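Long-range contact in extracellular ligand-binding receptor (Sphaerobacter thermophilus, PDB 4ZPJ), which probably binds a small-molecule ligand outside the cell and hands it to an ABC transporter, as a member of the leucine-binding protein family: residues Tyr339-Ala351 with Ala368-Phe381. Numbering follows the deposited sequence.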
ATOM      1  N   TYR A 339       2.254   7.260  -3.704  1.00 36.17           N
ATOM      2  CA  TYR A 339       2.945   7.484  -2.456  1.00 31.53           C
ATOM      3  C   TYR A 339       3.987   6.395  -2.202  1.00 34.15           C
ATOM      4  O   TYR A 339       5.176   6.663  -1.817  1.00 34.61           O
ATOM      5  CB  TYR A 339       1.934   7.549  -1.281  1.00 31.38           C
ATOM      6  CG  TYR A 339       2.639   7.464   0.063  1.00 32.15           C
ATOM      7  CD1 TYR A 339       3.317   8.538   0.579  1.00 32.44           C
ATOM      8  CD2 TYR A 339       2.706   6.256   0.751  1.00 32.68           C
ATOM      9  CE1 TYR A 339       3.982   8.443   1.815  1.00 34.81           C
ATOM     10  CE2 TYR A 339       3.417   6.130   1.944  1.00 32.00           C
ATOM     11  CZ  TYR A 339       4.025   7.211   2.492  1.00 32.86           C
ATOM     12  OH  TYR A 339       4.687   7.050   3.709  1.00 31.63           O
ATOM     13  N   ALA A 340       3.551   5.157  -2.386  1.00 32.47           N
ATOM     14  CA  ALA A 340       4.401   4.009  -2.085  1.00 34.41           C
ATOM     15  C   ALA A 340       5.633   3.928  -3.007  1.00 35.26           C
ATOM     16  O   ALA A 340       6.735   3.638  -2.529  1.00 36.41           O
ATOM     17  CB  ALA A 340       3.594   2.712  -2.155  1.00 35.54           C
ATOM     18  N   GLY A 341       5.458   4.252  -4.291  1.00 35.00           N
ATOM     19  CA  GLY A 341       6.576   4.430  -5.229  1.00 34.03           C
ATOM     20  C   GLY A 341       7.548   5.534  -4.826  1.00 33.73           C
ATOM     21  O   GLY A 341       8.775   5.373  -4.880  1.00 32.43           O
ATOM     22  N   TYR A 342       7.009   6.649  -4.398  1.00 32.09           N
ATOM     23  CA  TYR A 342       7.824   7.742  -3.924  1.00 34.98           C
ATOM     24  C   TYR A 342       8.745   7.353  -2.737  1.00 34.52           C
ATOM     25  O   TYR A 342       9.928   7.622  -2.721  1.00 36.90           O
ATOM     26  CB  TYR A 342       6.896   8.901  -3.561  1.00 35.40           C
ATOM     27  CG  TYR A 342       7.650  10.090  -3.111  1.00 38.83           C
ATOM     28  CD1 TYR A 342       8.315  10.901  -4.037  1.00 42.19           C
ATOM     29  CD2 TYR A 342       7.731  10.411  -1.761  1.00 36.41           C
ATOM     30  CE1 TYR A 342       9.041  12.015  -3.641  1.00 41.68           C
ATOM     31  CE2 TYR A 342       8.490  11.490  -1.363  1.00 41.90           C
ATOM     32  CZ  TYR A 342       9.124  12.293  -2.302  1.00 43.39           C
ATOM     33  OH  TYR A 342       9.823  13.377  -1.851  1.00 42.85           O
ATOM     34  N   ILE A 343       8.201   6.653  -1.769  1.00 35.86           N
ATOM     35  CA  ILE A 343       8.988   6.148  -0.640  1.00 33.36           C
ATOM     36  C   ILE A 343      10.053   5.166  -1.145  1.00 33.59           C
ATOM     37  O   ILE A 343      11.189   5.125  -0.636  1.00 34.33           O
ATOM     38  CB  ILE A 343       8.063   5.449   0.390  1.00 32.21           C
ATOM     39  CG1 ILE A 343       7.006   6.407   0.927  1.00 32.63           C
ATOM     40  CG2 ILE A 343       8.869   4.800   1.519  1.00 32.13           C
ATOM     41  CD1 ILE A 343       7.525   7.475   1.881  1.00 34.65           C
ATOM     42  N   GLY A 344       9.706   4.326  -2.102  1.00 31.91           N
ATOM     43  CA  GLY A 344      10.740   3.490  -2.735  1.00 32.88           C
ATOM     44  C   GLY A 344      11.960   4.331  -3.192  1.00 35.38           C
ATOM     45  O   GLY A 344      13.129   3.998  -2.963  1.00 33.70           O
ATOM     46  N   GLY A 345      11.675   5.381  -3.933  1.00 37.33           N
ATOM     47  CA  GLY A 345      12.717   6.152  -4.559  1.00 39.41           C
ATOM     48  C   GLY A 345      13.539   6.934  -3.574  1.00 40.06           C
ATOM     49  O   GLY A 345      14.744   7.105  -3.805  1.00 36.77           O
ATOM     50  N   ARG A 346      12.883   7.388  -2.493  1.00 36.64           N
ATOM     51  CA  ARG A 346      13.553   8.155  -1.443  1.00 40.08           C
ATOM     52  C   ARG A 346      14.475   7.251  -0.644  1.00 38.39           C
ATOM     53  O   ARG A 346      15.589   7.606  -0.319  1.00 37.16           O
ATOM     54  CB  ARG A 346      12.564   8.771  -0.442  1.00 42.50           C
ATOM     55  CG  ARG A 346      12.112  10.173  -0.679  1.00 49.07           C
ATOM     56  CD  ARG A 346      13.220  11.230  -0.772  1.00 56.64           C
ATOM     57  NE  ARG A 346      13.887  11.567   0.475  1.00 54.53           N
ATOM     58  CZ  ARG A 346      13.346  12.301   1.440  1.00 56.39           C
ATOM     59  NH1 ARG A 346      12.112  12.770   1.349  1.00 57.44           N
ATOM     60  NH2 ARG A 346      14.052  12.561   2.513  1.00 56.53           N
ATOM     61  N   VAL A 347      13.992   6.070  -0.319  1.00 35.23           N
ATOM     62  CA  VAL A 347      14.825   5.073   0.323  1.00 34.80           C
ATOM     63  C   VAL A 347      16.095   4.850  -0.519  1.00 36.81           C
ATOM     64  O   VAL A 347      17.207   4.836   0.013  1.00 35.33           O
ATOM     65  CB  VAL A 347      14.067   3.747   0.441  1.00 35.26           C
ATOM     66  CG1 VAL A 347      15.017   2.608   0.703  1.00 35.74           C
ATOM     67  CG2 VAL A 347      12.989   3.836   1.523  1.00 33.93           C
ATOM     68  N   ILE A 348      15.930   4.701  -1.837  1.00 35.98           N
ATOM     69  CA  ILE A 348      17.042   4.328  -2.680  1.00 35.58           C
ATOM     70  C   ILE A 348      17.969   5.482  -2.673  1.00 35.31           C
ATOM     71  O   ILE A 348      19.157   5.318  -2.480  1.00 34.90           O
ATOM     72  CB  ILE A 348      16.579   4.038  -4.108  1.00 37.54           C
ATOM     73  CG1 ILE A 348      15.911   2.673  -4.129  1.00 38.28           C
ATOM     74  CG2 ILE A 348      17.744   4.056  -5.047  1.00 38.52           C
ATOM     75  CD1 ILE A 348      15.106   2.418  -5.349  1.00 37.54           C
ATOM     76  N   ALA A 349      17.404   6.677  -2.810  1.00 37.45           N
ATOM     77  CA  ALA A 349      18.187   7.914  -2.843  1.00 39.06           C
ATOM     78  C   ALA A 349      18.952   8.159  -1.550  1.00 40.54           C
ATOM     79  O   ALA A 349      20.089   8.587  -1.597  1.00 44.61           O
ATOM     80  CB  ALA A 349      17.298   9.107  -3.173  1.00 40.15           C
ATOM     81  N   GLU A 350      18.337   7.875  -0.410  1.00 40.55           N
ATOM     82  CA  GLU A 350      18.994   8.070   0.867  1.00 42.46           C
ATOM     83  C   GLU A 350      20.084   7.033   1.045  1.00 41.70           C
ATOM     84  O   GLU A 350      21.164   7.345   1.556  1.00 38.04           O
ATOM     85  CB  GLU A 350      17.997   7.952   2.017  1.00 43.49           C
ATOM     86  CG  GLU A 350      16.923   9.002   1.946  1.00 48.82           C
ATOM     87  CD  GLU A 350      17.272  10.304   2.669  1.00 54.06           C
ATOM     88  OE1 GLU A 350      17.927  10.269   3.725  1.00 63.50           O
ATOM     89  OE2 GLU A 350      16.858  11.373   2.195  1.00 59.09           O
ATOM     90  N   ALA A 351      19.819   5.793   0.614  1.00 40.42           N
ATOM     91  CA  ALA A 351      20.837   4.760   0.797  1.00 41.84           C
ATOM     92  C   ALA A 351      22.037   5.053  -0.103  1.00 44.04           C
ATOM     93  O   ALA A 351      23.185   4.976   0.338  1.00 45.62           O
ATOM     94  CB  ALA A 351      20.304   3.375   0.534  1.00 40.87           C
ATOM     95  N   ALA A 368      23.200   0.387   4.673  1.00 44.53           N
ATOM     96  CA  ALA A 368      22.628   1.747   4.486  1.00 43.98           C
ATOM     97  C   ALA A 368      21.064   1.695   4.338  1.00 41.07           C
ATOM     98  O   ALA A 368      20.330   2.475   4.977  1.00 39.21           O
ATOM     99  CB  ALA A 368      23.294   2.519   3.340  1.00 43.00           C
ATOM    100  N   LEU A 369      20.561   0.754   3.564  1.00 39.75           N
ATOM    101  CA  LEU A 369      19.091   0.580   3.457  1.00 39.19           C
ATOM    102  C   LEU A 369      18.464   0.310   4.815  1.00 42.07           C
ATOM    103  O   LEU A 369      17.460   0.948   5.146  1.00 42.42           O
ATOM    104  CB  LEU A 369      18.722  -0.536   2.526  1.00 38.19           C
ATOM    105  CG  LEU A 369      19.025  -0.209   1.093  1.00 39.66           C
ATOM    106  CD1 LEU A 369      19.216  -1.501   0.313  1.00 42.56           C
ATOM    107  CD2 LEU A 369      17.918   0.639   0.464  1.00 40.23           C
ATOM    108  N   LYS A 370      19.058  -0.585   5.612  1.00 42.23           N
ATOM    109  CA  LYS A 370      18.514  -0.848   6.946  1.00 44.33           C
ATOM    110  C   LYS A 370      18.378   0.422   7.818  1.00 43.56           C
ATOM    111  O   LYS A 370      17.454   0.523   8.662  1.00 40.85           O
ATOM    112  CB  LYS A 370      19.349  -1.870   7.739  1.00 44.56           C
ATOM    113  CG  LYS A 370      19.171  -3.296   7.303  1.00 49.82           C
ATOM    114  CD  LYS A 370      19.577  -4.314   8.382  1.00 50.77           C
ATOM    115  CE  LYS A 370      18.350  -4.633   9.213  1.00 55.22           C
ATOM    116  NZ  LYS A 370      18.712  -5.243  10.512  1.00 62.21           N
ATOM    117  N   ALA A 371      19.322   1.348   7.646  1.00 41.00           N
ATOM    118  CA  ALA A 371      19.387   2.578   8.454  1.00 39.06           C
ATOM    119  C   ALA A 371      18.609   3.756   7.866  1.00 37.99           C
ATOM    120  O   ALA A 371      18.560   4.826   8.446  1.00 42.15           O
ATOM    121  CB  ALA A 371      20.865   2.978   8.648  1.00 39.93           C
ATOM    122  N   VAL A 372      17.952   3.587   6.737  1.00 38.35           N
ATOM    123  CA  VAL A 372      17.289   4.724   6.138  1.00 39.49           C
ATOM    124  C   VAL A 372      16.167   5.215   7.050  1.00 40.01           C
ATOM    125  O   VAL A 372      15.342   4.411   7.505  1.00 40.18           O
ATOM    126  CB  VAL A 372      16.740   4.389   4.740  1.00 41.73           C
ATOM    127  CG1 VAL A 372      15.732   5.420   4.286  1.00 41.85           C
ATOM    128  CG2 VAL A 372      17.886   4.348   3.753  1.00 43.73           C
ATOM    129  N   GLU A 373      16.110   6.531   7.232  1.00 38.50           N
ATOM    130  CA  GLU A 373      15.079   7.189   7.967  1.00 42.27           C
ATOM    131  C   GLU A 373      14.828   8.635   7.490  1.00 39.79           C
ATOM    132  O   GLU A 373      15.745   9.414   7.373  1.00 39.34           O
ATOM    133  CB  GLU A 373      15.476   7.206   9.461  1.00 46.51           C
ATOM    134  CG  GLU A 373      14.242   7.106  10.344  1.00 57.82           C
ATOM    135  CD  GLU A 373      14.475   7.537  11.787  1.00 61.54           C
ATOM    136  OE1 GLU A 373      15.471   6.983  12.307  1.00 62.86           O
ATOM    137  OE2 GLU A 373      13.678   8.392  12.341  1.00 59.08           O
ATOM    138  N   PHE A 374      13.574   9.032   7.307  1.00 37.29           N
ATOM    139  CA  PHE A 374      13.305  10.405   6.904  1.00 37.62           C
ATOM    140  C   PHE A 374      11.852  10.687   7.240  1.00 39.22           C
ATOM    141  O   PHE A 374      11.080   9.758   7.540  1.00 38.52           O
ATOM    142  CB  PHE A 374      13.564  10.594   5.384  1.00 36.84           C
ATOM    143  CG  PHE A 374      12.839   9.585   4.535  1.00 35.12           C
ATOM    144  CD1 PHE A 374      11.598   9.867   4.043  1.00 34.76           C
ATOM    145  CD2 PHE A 374      13.421   8.367   4.228  1.00 37.29           C
ATOM    146  CE1 PHE A 374      10.913   8.960   3.253  1.00 36.23           C
ATOM    147  CE2 PHE A 374      12.749   7.425   3.457  1.00 37.19           C
ATOM    148  CZ  PHE A 374      11.489   7.723   2.963  1.00 36.62           C
ATOM    149  N   THR A 375      11.521  11.975   7.216  1.00 39.81           N
ATOM    150  CA  THR A 375      10.157  12.464   7.275  1.00 40.82           C
ATOM    151  C   THR A 375       9.627  12.481   5.879  1.00 40.13           C
ATOM    152  O   THR A 375      10.075  13.279   5.081  1.00 36.44           O
ATOM    153  CB  THR A 375      10.076  13.882   7.873  1.00 40.40           C
ATOM    154  OG1 THR A 375      10.701  13.825   9.118  1.00 39.21           O
ATOM    155  CG2 THR A 375       8.583  14.288   8.175  1.00 43.73           C
ATOM    156  N   GLY A 376       8.707  11.553   5.582  1.00 39.07           N
ATOM    157  CA  GLY A 376       8.038  11.529   4.298  1.00 35.38           C
ATOM    158  C   GLY A 376       6.660  12.185   4.291  1.00 34.15           C
ATOM    159  O   GLY A 376       6.203  12.794   5.286  1.00 33.60           O
ATOM    160  N   PRO A 377       5.964  12.053   3.160  1.00 34.92           N
ATOM    161  CA  PRO A 377       4.697  12.722   3.027  1.00 33.25           C
ATOM    162  C   PRO A 377       3.633  12.228   3.984  1.00 34.91           C
ATOM    163  O   PRO A 377       2.659  12.946   4.191  1.00 41.41           O
ATOM    164  CB  PRO A 377       4.298  12.482   1.595  1.00 32.50           C
ATOM    165  CG  PRO A 377       5.495  11.974   0.872  1.00 32.78           C
ATOM    166  CD  PRO A 377       6.493  11.517   1.882  1.00 33.54           C
ATOM    167  N   ALA A 378       3.781  11.030   4.552  1.00 36.47           N
ATOM    168  CA  ALA A 378       2.790  10.511   5.532  1.00 34.26           C
ATOM    169  C   ALA A 378       3.301  10.671   6.954  1.00 34.53           C
ATOM    170  O   ALA A 378       2.565  10.494   7.908  1.00 36.24           O
ATOM    171  CB  ALA A 378       2.450   9.072   5.244  1.00 35.99           C
ATOM    172  N   GLY A 379       4.555  11.077   7.107  1.00 35.58           N
ATOM    173  CA  GLY A 379       5.204  11.080   8.424  1.00 32.67           C
ATOM    174  C   GLY A 379       6.506  10.342   8.335  1.00 32.69           C
ATOM    175  O   GLY A 379       7.049  10.065   7.215  1.00 31.72           O
ATOM    176  N   ASN A 380       7.022   9.988   9.492  1.00 33.78           N
ATOM    177  CA  ASN A 380       8.329   9.386   9.540  1.00 36.22           C
ATOM    178  C   ASN A 380       8.274   7.928   9.066  1.00 34.71           C
ATOM    179  O   ASN A 380       7.267   7.239   9.229  1.00 31.57           O
ATOM    180  CB  ASN A 380       8.910   9.549  10.921  1.00 39.31           C
ATOM    181  CG  ASN A 380       9.153  11.021  11.263  1.00 40.48           C
ATOM    182  OD1 ASN A 380       8.630  11.539  12.226  1.00 48.51           O
ATOM    183  ND2 ASN A 380       9.890  11.700  10.433  1.00 42.46           N
ATOM    184  N   PHE A 381       9.355   7.518   8.420  1.00 34.81           N
ATOM    185  CA  PHE A 381       9.466   6.252   7.824  1.00 34.36           C
ATOM    186  C   PHE A 381      10.828   5.715   8.192  1.00 35.26           C
ATOM    187  O   PHE A 381      11.890   6.421   8.058  1.00 32.77           O
ATOM    188  CB  PHE A 381       9.329   6.303   6.302  1.00 35.25           C
ATOM    189  CG  PHE A 381       9.492   4.938   5.639  1.00 35.09           C
ATOM    190  CD1 PHE A 381      10.741   4.420   5.404  1.00 36.82           C
ATOM    191  CD2 PHE A 381       8.370   4.154   5.327  1.00 35.02           C
ATOM    192  CE1 PHE A 381      10.894   3.146   4.830  1.00 36.75           C
ATOM    193  CE2 PHE A 381       8.488   2.909   4.762  1.00 36.63           C
ATOM    194  CZ  PHE A 381       9.773   2.401   4.492  1.00 38.16           C
TER
HETATM  195  O   HOH W   1       5.969   9.114   4.703  1.00 35.15           O
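The hydroxyl of Tyr-339 reaches the type I turn Gly-376 to Gly-379 through a water whose O lies 2.6 Å from Tyr-339 OH. That water lies in the plane of the phenol ring, accepts from Ala-378 N and donates to Gly-379 O, so three groups grip it. CB of Ala-378 sits 3.4 Å from Tyr-339 OH. Pro-377 CG touches two tyrosines of the helix, at the edge of the Tyr-339 ring and 3.8 Å from Tyr-342 CE2, while the Tyr-342 hydroxyl turns to Gln-84. The turn joins strands 373-376 and 379-383 into a beta hairpin of an antiparallel sheet in this periplasmic-binding-protein fold, with 373-376 at the edge; helix 336-354 packs against it, segment 339-351 running roughly antiparallel to strand 373-376 (143°). Ile-343 sends its two branches to different rings: CG2, anti to the backbone N, sits over the centre of the Phe-381 face, 3.8 Å from the centroid, and CD1 meets the Phe-374 edge. Arg-346, bent at chi2 and chi3, lays its guanidinium over Phe-374 in an off-centre cation-pi contact, planes 34° apart. Its NH2 also holds Glu-350 OE2 at 3.1 Å, a salt bridge in the guanidinium plane but above the carboxylate plane; with a weak NE bond it restrains the group's rotation. Val-347 CG1 touches Leu-369 CD2 at 3.5 Å, and Ala-351 CB packs on that same methyl and on Val-372 CG2.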